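Local coordinates for odorant binding protein (AGAP007287-PA) (Anopheles gambiae, PDB 3PM2) that binds small hydrophobic odorants and is thought to carry them through the aqueous fluid that surrounds olfactory sensory dendrites, at residues Q44-E58 with L120-S134. Sequence-based numbering, arbitrary orientation.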
ATOM      1  N   GLN A  44      -9.693   4.311 -11.577  1.00 14.03           N
ATOM      2  CA  GLN A  44     -10.342   3.207 -10.838  1.00 12.76           C
ATOM      3  C   GLN A  44     -10.900   3.640  -9.474  1.00 16.97           C
ATOM      4  O   GLN A  44     -11.823   2.993  -8.981  1.00 17.47           O
ATOM      5  CB  GLN A  44      -9.421   2.005 -10.704  1.00 13.99           C
ATOM      6  CG  GLN A  44      -9.064   1.341 -12.053  1.00 12.94           C
ATOM      7  CD  GLN A  44      -8.029   0.272 -11.839  1.00 23.36           C
ATOM      8  OE1 GLN A  44      -7.115   0.412 -11.013  1.00 15.07           O
ATOM      9  NE2 GLN A  44      -8.182  -0.845 -12.539  1.00 18.76           N
ATOM     10  N   MET A  45     -10.393   4.732  -8.879  1.00 14.43           N
ATOM     11  CA  MET A  45     -10.972   5.245  -7.626  1.00 15.58           C
ATOM     12  C   MET A  45     -12.374   5.825  -7.832  1.00 20.16           C
ATOM     13  O   MET A  45     -13.076   6.054  -6.848  1.00 20.26           O
ATOM     14  CB  MET A  45     -10.135   6.400  -7.070  1.00 18.40           C
ATOM     15  CG  MET A  45      -8.905   5.976  -6.427  1.00 23.14           C
ATOM     16  SD  MET A  45      -8.074   7.511  -5.974  1.00 29.26           S
ATOM     17  CE  MET A  45      -6.450   6.966  -6.256  1.00 25.54           C
ATOM     18  N   ALA A  46     -12.738   6.163  -9.086  1.00 16.24           N
ATOM     19  CA  ALA A  46     -14.014   6.788  -9.438  1.00 16.72           C
ATOM     20  C   ALA A  46     -14.946   5.775 -10.097  1.00 24.15           C
ATOM     21  O   ALA A  46     -15.783   6.141 -10.937  1.00 26.69           O
ATOM     22  CB  ALA A  46     -13.760   7.972 -10.381  1.00 16.98           C
ATOM     23  N   MET A  47     -14.808   4.497  -9.724  1.00 17.37           N
ATOM     24  CA  MET A  47     -15.652   3.444 -10.287  1.00 17.86           C
ATOM     25  C   MET A  47     -16.337   2.692  -9.171  1.00 22.51           C
ATOM     26  O   MET A  47     -15.711   2.359  -8.171  1.00 22.64           O
ATOM     27  CB  MET A  47     -14.871   2.512 -11.206  1.00 20.68           C
ATOM     28  CG  MET A  47     -14.387   3.219 -12.472  1.00 25.54           C
ATOM     29  SD  MET A  47     -13.094   2.299 -13.283  1.00 31.33           S
ATOM     30  CE  MET A  47     -14.057   1.079 -14.024  1.00 29.35           C
ATOM     31  N   GLU A  48     -17.633   2.488  -9.312  1.00 21.75           N
ATOM     32  CA  GLU A  48     -18.411   1.815  -8.277  1.00 21.13           C
ATOM     33  C   GLU A  48     -18.255   0.304  -8.377  1.00 23.21           C
ATOM     34  O   GLU A  48     -17.668  -0.198  -9.336  1.00 22.59           O
ATOM     35  CB  GLU A  48     -19.888   2.202  -8.370  1.00 22.81           C
ATOM     36  CG  GLU A  48     -20.619   1.628  -9.563  1.00 28.90           C
ATOM     37  CD  GLU A  48     -22.053   2.088  -9.724  1.00 45.80           C
ATOM     38  OE1 GLU A  48     -22.563   2.824  -8.849  1.00 38.79           O
ATOM     39  OE2 GLU A  48     -22.661   1.721 -10.752  1.00 33.02           O
ATOM     40  N   GLY A  49     -18.821  -0.401  -7.398  1.00 19.06           N
ATOM     41  CA  GLY A  49     -18.814  -1.856  -7.380  1.00 18.46           C
ATOM     42  C   GLY A  49     -17.608  -2.456  -6.694  1.00 19.83           C
ATOM     43  O   GLY A  49     -17.026  -1.872  -5.782  1.00 16.93           O
ATOM     44  N   ILE A  50     -17.274  -3.676  -7.084  1.00 15.25           N
ATOM     45  CA  ILE A  50     -16.168  -4.414  -6.474  1.00 13.55           C
ATOM     46  C   ILE A  50     -14.851  -3.632  -6.631  1.00 17.86           C
ATOM     47  O   ILE A  50     -14.603  -3.143  -7.752  1.00 16.23           O
ATOM     48  CB  ILE A  50     -16.093  -5.810  -7.138  1.00 17.03           C
ATOM     49  CG1 ILE A  50     -17.399  -6.595  -6.861  1.00 18.36           C
ATOM     50  CG2 ILE A  50     -14.841  -6.602  -6.698  1.00 16.62           C
ATOM     51  CD1 ILE A  50     -17.642  -7.697  -7.835  1.00 25.09           C
ATOM     52  N   PRO A  51     -14.050  -3.450  -5.529  1.00 14.90           N
ATOM     53  CA  PRO A  51     -12.767  -2.722  -5.644  1.00 14.42           C
ATOM     54  C   PRO A  51     -11.901  -3.298  -6.767  1.00 18.17           C
ATOM     55  O   PRO A  51     -11.861  -4.505  -6.963  1.00 17.11           O
ATOM     56  CB  PRO A  51     -12.120  -2.922  -4.272  1.00 16.05           C
ATOM     57  CG  PRO A  51     -13.311  -3.034  -3.331  1.00 20.31           C
ATOM     58  CD  PRO A  51     -14.260  -3.908  -4.135  1.00 16.79           C
ATOM     59  N   ARG A  52     -11.308  -2.410  -7.584  1.00 12.85           N
ATOM     60  CA  ARG A  52     -10.514  -2.856  -8.733  1.00 12.36           C
ATOM     61  C   ARG A  52      -9.066  -2.930  -8.268  1.00 16.63           C
ATOM     62  O   ARG A  52      -8.618  -2.031  -7.554  1.00 16.56           O
ATOM     63  CB  ARG A  52     -10.679  -1.867  -9.931  1.00 10.50           C
ATOM     64  CG  ARG A  52     -12.138  -1.545 -10.262  1.00 17.77           C
ATOM     65  CD  ARG A  52     -12.383  -1.297 -11.741  1.00 24.86           C
ATOM     66  NE  ARG A  52     -13.707  -1.803 -12.051  1.00 35.00           N
ATOM     67  CZ  ARG A  52     -14.069  -2.429 -13.161  1.00 37.30           C
ATOM     68  NH1 ARG A  52     -13.221  -2.553 -14.177  1.00 23.60           N
ATOM     69  NH2 ARG A  52     -15.313  -2.860 -13.299  1.00 35.19           N
ATOM     70  N   GLY A  53      -8.351  -3.991  -8.671  1.00 13.94           N
ATOM     71  CA  GLY A  53      -6.959  -4.223  -8.287  1.00 13.55           C
ATOM     72  C   GLY A  53      -6.034  -3.088  -8.665  1.00 16.99           C
ATOM     73  O   GLY A  53      -6.150  -2.518  -9.754  1.00 15.65           O
ATOM     74  N   CYS A  54      -5.134  -2.730  -7.754  1.00 12.54           N
ATOM     75  CA  CYS A  54      -4.227  -1.618  -7.982  1.00 11.77           C
ATOM     76  C   CYS A  54      -2.983  -2.100  -8.765  1.00 13.57           C
ATOM     77  O   CYS A  54      -2.209  -2.927  -8.252  1.00 11.37           O
ATOM     78  CB  CYS A  54      -3.838  -0.984  -6.655  1.00 13.63           C
ATOM     79  SG  CYS A  54      -2.563   0.272  -6.828  1.00 17.60           S
ATOM     80  N   CYS A  55      -2.797  -1.585  -9.987  1.00 12.36           N
ATOM     81  CA  CYS A  55      -1.642  -1.983 -10.803  1.00 13.61           C
ATOM     82  C   CYS A  55      -0.324  -1.428 -10.317  1.00 14.02           C
ATOM     83  O   CYS A  55       0.714  -2.027 -10.590  1.00 13.78           O
ATOM     84  CB  CYS A  55      -1.866  -1.675 -12.278  1.00 15.19           C
ATOM     85  SG  CYS A  55      -3.113  -2.731 -13.069  1.00 18.87           S
ATOM     86  N   VAL A  56      -0.344  -0.258  -9.625  1.00 11.30           N
ATOM     87  CA  VAL A  56       0.874   0.309  -9.058  1.00 11.21           C
ATOM     88  C   VAL A  56       1.474  -0.771  -8.132  1.00 15.46           C
ATOM     89  O   VAL A  56       2.667  -1.065  -8.211  1.00 13.77           O
ATOM     90  CB  VAL A  56       0.612   1.635  -8.264  1.00 15.17           C
ATOM     91  CG1 VAL A  56       1.868   2.084  -7.511  1.00 15.41           C
ATOM     92  CG2 VAL A  56       0.093   2.751  -9.174  1.00 14.80           C
ATOM     93  N   ALA A  57       0.635  -1.350  -7.256  1.00 11.81           N
ATOM     94  CA  ALA A  57       1.071  -2.379  -6.293  1.00 12.02           C
ATOM     95  C   ALA A  57       1.501  -3.665  -6.946  1.00 15.23           C
ATOM     96  O   ALA A  57       2.498  -4.259  -6.524  1.00 14.20           O
ATOM     97  CB  ALA A  57      -0.033  -2.652  -5.274  1.00 13.00           C
ATOM     98  N   GLU A  58       0.764  -4.126  -7.975  1.00 14.71           N
ATOM     99  CA  GLU A  58       1.178  -5.354  -8.661  1.00 14.02           C
ATOM    100  C   GLU A  58       2.565  -5.162  -9.306  1.00 17.05           C
ATOM    101  O   GLU A  58       3.399  -6.066  -9.245  1.00 17.03           O
ATOM    102  CB  GLU A  58       0.131  -5.801  -9.671  1.00 15.45           C
ATOM    103  CG  GLU A  58       0.500  -7.109 -10.361  1.00 18.56           C
ATOM    104  CD  GLU A  58      -0.657  -7.763 -11.084  1.00 28.72           C
ATOM    105  OE1 GLU A  58      -1.678  -8.050 -10.423  1.00 23.67           O
ATOM    106  OE2 GLU A  58      -0.540  -8.006 -12.306  1.00 30.53           O
ATOM    107  N   LEU A 120     -12.728  -9.026 -12.970  1.00 17.01           N
ATOM    108  CA  LEU A 120     -13.389  -7.882 -13.582  1.00 16.68           C
ATOM    109  C   LEU A 120     -12.898  -7.677 -15.025  1.00 21.82           C
ATOM    110  O   LEU A 120     -11.769  -8.019 -15.360  1.00 19.72           O
ATOM    111  CB  LEU A 120     -13.122  -6.606 -12.746  1.00 16.25           C
ATOM    112  CG  LEU A 120     -13.761  -6.566 -11.347  1.00 19.33           C
ATOM    113  CD1 LEU A 120     -13.189  -5.406 -10.511  1.00 18.91           C
ATOM    114  CD2 LEU A 120     -15.282  -6.486 -11.422  1.00 20.50           C
ATOM    115  N   THR A 121     -13.769  -7.172 -15.869  1.00 21.14           N
ATOM    116  CA  THR A 121     -13.430  -6.893 -17.263  1.00 21.57           C
ATOM    117  C   THR A 121     -13.172  -5.408 -17.424  1.00 23.53           C
ATOM    118  O   THR A 121     -13.779  -4.634 -16.689  1.00 23.55           O
ATOM    119  CB  THR A 121     -14.505  -7.425 -18.223  1.00 30.91           C
ATOM    120  OG1 THR A 121     -15.776  -6.906 -17.858  1.00 30.72           O
ATOM    121  CG2 THR A 121     -14.556  -8.931 -18.255  1.00 33.47           C
ATOM    122  N   PRO A 122     -12.289  -4.984 -18.372  1.00 20.94           N
ATOM    123  CA  PRO A 122     -12.016  -3.542 -18.541  1.00 20.77           C
ATOM    124  C   PRO A 122     -13.282  -2.702 -18.739  1.00 28.71           C
ATOM    125  O   PRO A 122     -14.108  -3.048 -19.576  1.00 29.73           O
ATOM    126  CB  PRO A 122     -11.092  -3.514 -19.761  1.00 22.38           C
ATOM    127  CG  PRO A 122     -10.402  -4.825 -19.728  1.00 26.16           C
ATOM    128  CD  PRO A 122     -11.461  -5.787 -19.300  1.00 21.57           C
ATOM    129  N   ALA A 123     -13.495  -1.677 -17.894  1.00 28.61           N
ATOM    130  CA  ALA A 123     -14.712  -0.842 -17.983  1.00 29.77           C
ATOM    131  C   ALA A 123     -14.503   0.495 -18.681  1.00 34.33           C
ATOM    132  O   ALA A 123     -15.456   1.250 -18.874  1.00 36.17           O
ATOM    133  CB  ALA A 123     -15.350  -0.664 -16.614  1.00 30.77           C
ATOM    134  N   PHE A 124     -13.261   0.781 -19.055  1.00 28.60           N
ATOM    135  CA  PHE A 124     -12.966   1.888 -19.957  1.00 28.14           C
ATOM    136  C   PHE A 124     -11.752   1.581 -20.827  1.00 33.31           C
ATOM    137  O   PHE A 124     -11.060   0.586 -20.615  1.00 32.68           O
ATOM    138  CB  PHE A 124     -12.735   3.177 -19.167  1.00 28.82           C
ATOM    139  CG  PHE A 124     -11.518   3.138 -18.288  1.00 28.01           C
ATOM    140  CD1 PHE A 124     -10.260   3.382 -18.813  1.00 27.65           C
ATOM    141  CD2 PHE A 124     -11.630   2.858 -16.937  1.00 27.31           C
ATOM    142  CE1 PHE A 124      -9.137   3.347 -18.006  1.00 27.53           C
ATOM    143  CE2 PHE A 124     -10.512   2.822 -16.125  1.00 28.78           C
ATOM    144  CZ  PHE A 124      -9.264   3.067 -16.661  1.00 25.86           C
ATOM    145  N   GLU A 125     -11.498   2.444 -21.806  1.00 32.58           N
ATOM    146  CA  GLU A 125     -10.561   2.130 -22.878  1.00 31.68           C
ATOM    147  C   GLU A 125      -9.129   2.066 -22.358  1.00 35.72           C
ATOM    148  O   GLU A 125      -8.611   3.041 -21.815  1.00 34.69           O
ATOM    149  CB  GLU A 125     -10.666   3.165 -24.001  1.00 33.34           C
ATOM    150  CG  GLU A 125     -11.549   2.736 -25.160  1.00 47.17           C
ATOM    151  CD  GLU A 125     -11.299   1.301 -25.583  1.00 71.87           C
ATOM    152  OE1 GLU A 125     -12.218   0.468 -25.438  1.00 65.05           O
ATOM    153  OE2 GLU A 125     -10.183   1.007 -26.060  1.00 68.27           O
ATOM    154  N   GLY A 126      -8.495   0.910 -22.527  1.00 30.77           N
ATOM    155  CA  GLY A 126      -7.115   0.725 -22.103  1.00 29.55           C
ATOM    156  C   GLY A 126      -6.933   0.402 -20.630  1.00 30.90           C
ATOM    157  O   GLY A 126      -5.815   0.479 -20.116  1.00 30.73           O
ATOM    158  N   GLU A 127      -8.017   0.075 -19.926  1.00 23.66           N
ATOM    159  CA  GLU A 127      -7.894  -0.295 -18.511  1.00 19.98           C
ATOM    160  C   GLU A 127      -7.259  -1.674 -18.420  1.00 21.15           C
ATOM    161  O   GLU A 127      -7.793  -2.624 -18.983  1.00 21.94           O
ATOM    162  CB  GLU A 127      -9.259  -0.340 -17.826  1.00 20.48           C
ATOM    163  CG  GLU A 127      -9.137  -0.658 -16.334  1.00 24.18           C
ATOM    164  CD  GLU A 127     -10.442  -0.854 -15.599  1.00 31.21           C
ATOM    165  OE1 GLU A 127     -11.484  -1.014 -16.268  1.00 22.06           O
ATOM    166  OE2 GLU A 127     -10.422  -0.845 -14.348  1.00 21.63           O
ATOM    167  N   GLN A 128      -6.161  -1.793 -17.691  1.00 19.01           N
ATOM    168  CA  GLN A 128      -5.517  -3.088 -17.466  1.00 19.04           C
ATOM    169  C   GLN A 128      -5.984  -3.634 -16.114  1.00 20.73           C
ATOM    170  O   GLN A 128      -5.858  -2.944 -15.093  1.00 20.08           O
ATOM    171  CB  GLN A 128      -3.994  -2.953 -17.507  1.00 20.72           C
ATOM    172  CG  GLN A 128      -3.263  -4.157 -16.908  1.00 29.28           C
ATOM    173  CD  GLN A 128      -2.028  -4.581 -17.649  1.00 51.64           C
ATOM    174  OE1 GLN A 128      -1.878  -4.369 -18.869  1.00 41.12           O
ATOM    175  NE2 GLN A 128      -1.121  -5.216 -16.909  1.00 43.84           N
ATOM    176  N   ILE A 129      -6.525  -4.863 -16.106  1.00 16.21           N
ATOM    177  CA  ILE A 129      -7.000  -5.464 -14.867  1.00 15.58           C
ATOM    178  C   ILE A 129      -5.846  -6.152 -14.148  1.00 20.28           C
ATOM    179  O   ILE A 129      -5.155  -6.955 -14.750  1.00 20.79           O
ATOM    180  CB  ILE A 129      -8.208  -6.423 -15.123  1.00 18.69           C
ATOM    181  CG1 ILE A 129      -9.424  -5.652 -15.727  1.00 18.62           C
ATOM    182  CG2 ILE A 129      -8.605  -7.216 -13.869  1.00 18.97           C
ATOM    183  CD1 ILE A 129     -10.036  -4.497 -14.861  1.00 17.14           C
ATOM    184  N   CYS A 130      -5.619  -5.805 -12.876  1.00 15.16           N
ATOM    185  CA  CYS A 130      -4.578  -6.408 -12.027  1.00 15.11           C
ATOM    186  C   CYS A 130      -5.256  -7.152 -10.901  1.00 16.53           C
ATOM    187  O   CYS A 130      -6.360  -6.772 -10.482  1.00 15.97           O
ATOM    188  CB  CYS A 130      -3.617  -5.347 -11.487  1.00 16.23           C
ATOM    189  SG  CYS A 130      -2.519  -4.659 -12.760  1.00 20.82           S
ATOM    190  N   HIS A 131      -4.605  -8.216 -10.412  1.00 13.00           N
ATOM    191  CA  HIS A 131      -5.176  -8.955  -9.300  1.00 13.02           C
ATOM    192  C   HIS A 131      -5.149  -8.050  -8.062  1.00 14.47           C
ATOM    193  O   HIS A 131      -4.144  -7.397  -7.820  1.00 14.68           O
ATOM    194  CB  HIS A 131      -4.392 -10.257  -9.034  1.00 13.41           C
ATOM    195  CG  HIS A 131      -5.122 -11.230  -8.144  1.00 16.01           C
ATOM    196  ND1 HIS A 131      -5.229 -11.028  -6.772  1.00 16.84           N
ATOM    197  CD2 HIS A 131      -5.688 -12.421  -8.454  1.00 16.06           C
ATOM    198  CE1 HIS A 131      -5.873 -12.083  -6.300  1.00 16.03           C
ATOM    199  NE2 HIS A 131      -6.178 -12.945  -7.278  1.00 16.44           N
ATOM    200  N   PRO A 132      -6.238  -7.961  -7.270  1.00 10.72           N
ATOM    201  CA  PRO A 132      -6.218  -7.039  -6.117  1.00 10.26           C
ATOM    202  C   PRO A 132      -5.289  -7.429  -4.965  1.00 14.20           C
ATOM    203  O   PRO A 132      -5.064  -6.590  -4.091  1.00 13.69           O
ATOM    204  CB  PRO A 132      -7.674  -7.027  -5.641  1.00 12.43           C
ATOM    205  CG  PRO A 132      -8.484  -7.583  -6.776  1.00 16.54           C
ATOM    206  CD  PRO A 132      -7.564  -8.588  -7.436  1.00 12.60           C
ATOM    207  N   ILE A 133      -4.778  -8.669  -4.921  1.00 11.28           N
ATOM    208  CA  ILE A 133      -3.949  -9.069  -3.759  1.00 11.51           C
ATOM    209  C   ILE A 133      -2.768  -8.124  -3.489  1.00 13.94           C
ATOM    210  O   ILE A 133      -2.528  -7.767  -2.324  1.00 14.31           O
ATOM    211  CB  ILE A 133      -3.506 -10.564  -3.768  1.00 14.84           C
ATOM    212  CG1 ILE A 133      -3.010 -11.044  -2.379  1.00 17.69           C
ATOM    213  CG2 ILE A 133      -2.467 -10.859  -4.844  1.00 14.65           C
ATOM    214  CD1 ILE A 133      -4.026 -10.890  -1.171  1.00 21.47           C
ATOM    215  N   SER A 134      -2.025  -7.738  -4.536  1.00 10.81           N
ATOM    216  CA  SER A 134      -0.841  -6.888  -4.303  1.00 10.98           C
ATOM    217  C   SER A 134      -1.188  -5.572  -3.584  1.00 14.05           C
ATOM    218  O   SER A 134      -0.522  -5.212  -2.614  1.00 12.01           O
ATOM    219  CB  SER A 134      -0.103  -6.617  -5.604  1.00 13.40           C
ATOM    220  OG  SER A 134       0.392  -7.810  -6.191  1.00 17.52           O
TER
HETATM  221  O   HOH W   1      -7.193  -3.559 -11.955  1.00 18.05           O
HETATM  222  O   HOH W   2      -9.049  -5.883 -10.454  1.00 15.91           O
HETATM  223  O   HOH W   3      -5.617  -3.783  -5.083  1.00 12.86           O
HETATM  224  O   HOH W   4      -3.104  -5.120  -6.747  1.00 14.28           O
HETATM  225  O   HOH W   5      -1.697  -8.345  -7.775  1.00 17.15           O
HETATM  226  O   HOH W   6      -2.549  -9.957 -12.530  1.00 31.21           O
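Gly53 and Pro132 bring the two segments closest, CA to CA 3.6 Å, close to where both lead into helices (55-63 and 133-147), and Gly53 CA points a C-H at Cys130 O. Next to this crossing the Cys55–Cys130 disulfide (chi3 106°) ties the start of helix 55-63 to the loop at Cys130, with Trp37 of helix 27-44 against Cys55. The buried carboxylate of Glu127 gathers three donors. Its OE2 takes a nearly straight bond from Gln44 NE2 (2.9 Å) on the anti lone pair, and Arg52 NH1 forms a salt bridge to OE1 (3.1 Å). With CG anti to the backbone N (chi1 -177°) and the chain extended, Glu127 reaches across to Gln44 and Arg52, while Ala123 N binds OE1 (2.7 Å) from its own segment. Met47 CE and Leu120 CD1 lie over opposite faces of the Arg52 guanidinium, each offset toward its rim; Met47 SD meets the Phe124 ring edge (3.9 Å to CE2), a Met-aromatic contact. From the first turn of helix 55-63, Glu58 OE1 accepts from His131 N (2.9 Å), and one water links Glu58 OE1, His131 O and Ser134 OG. Charge pairing and donors probably keep Glu127 ionised. Disulfide and carboxylate cluster together pin two largely irregular segments of this C-plus protein.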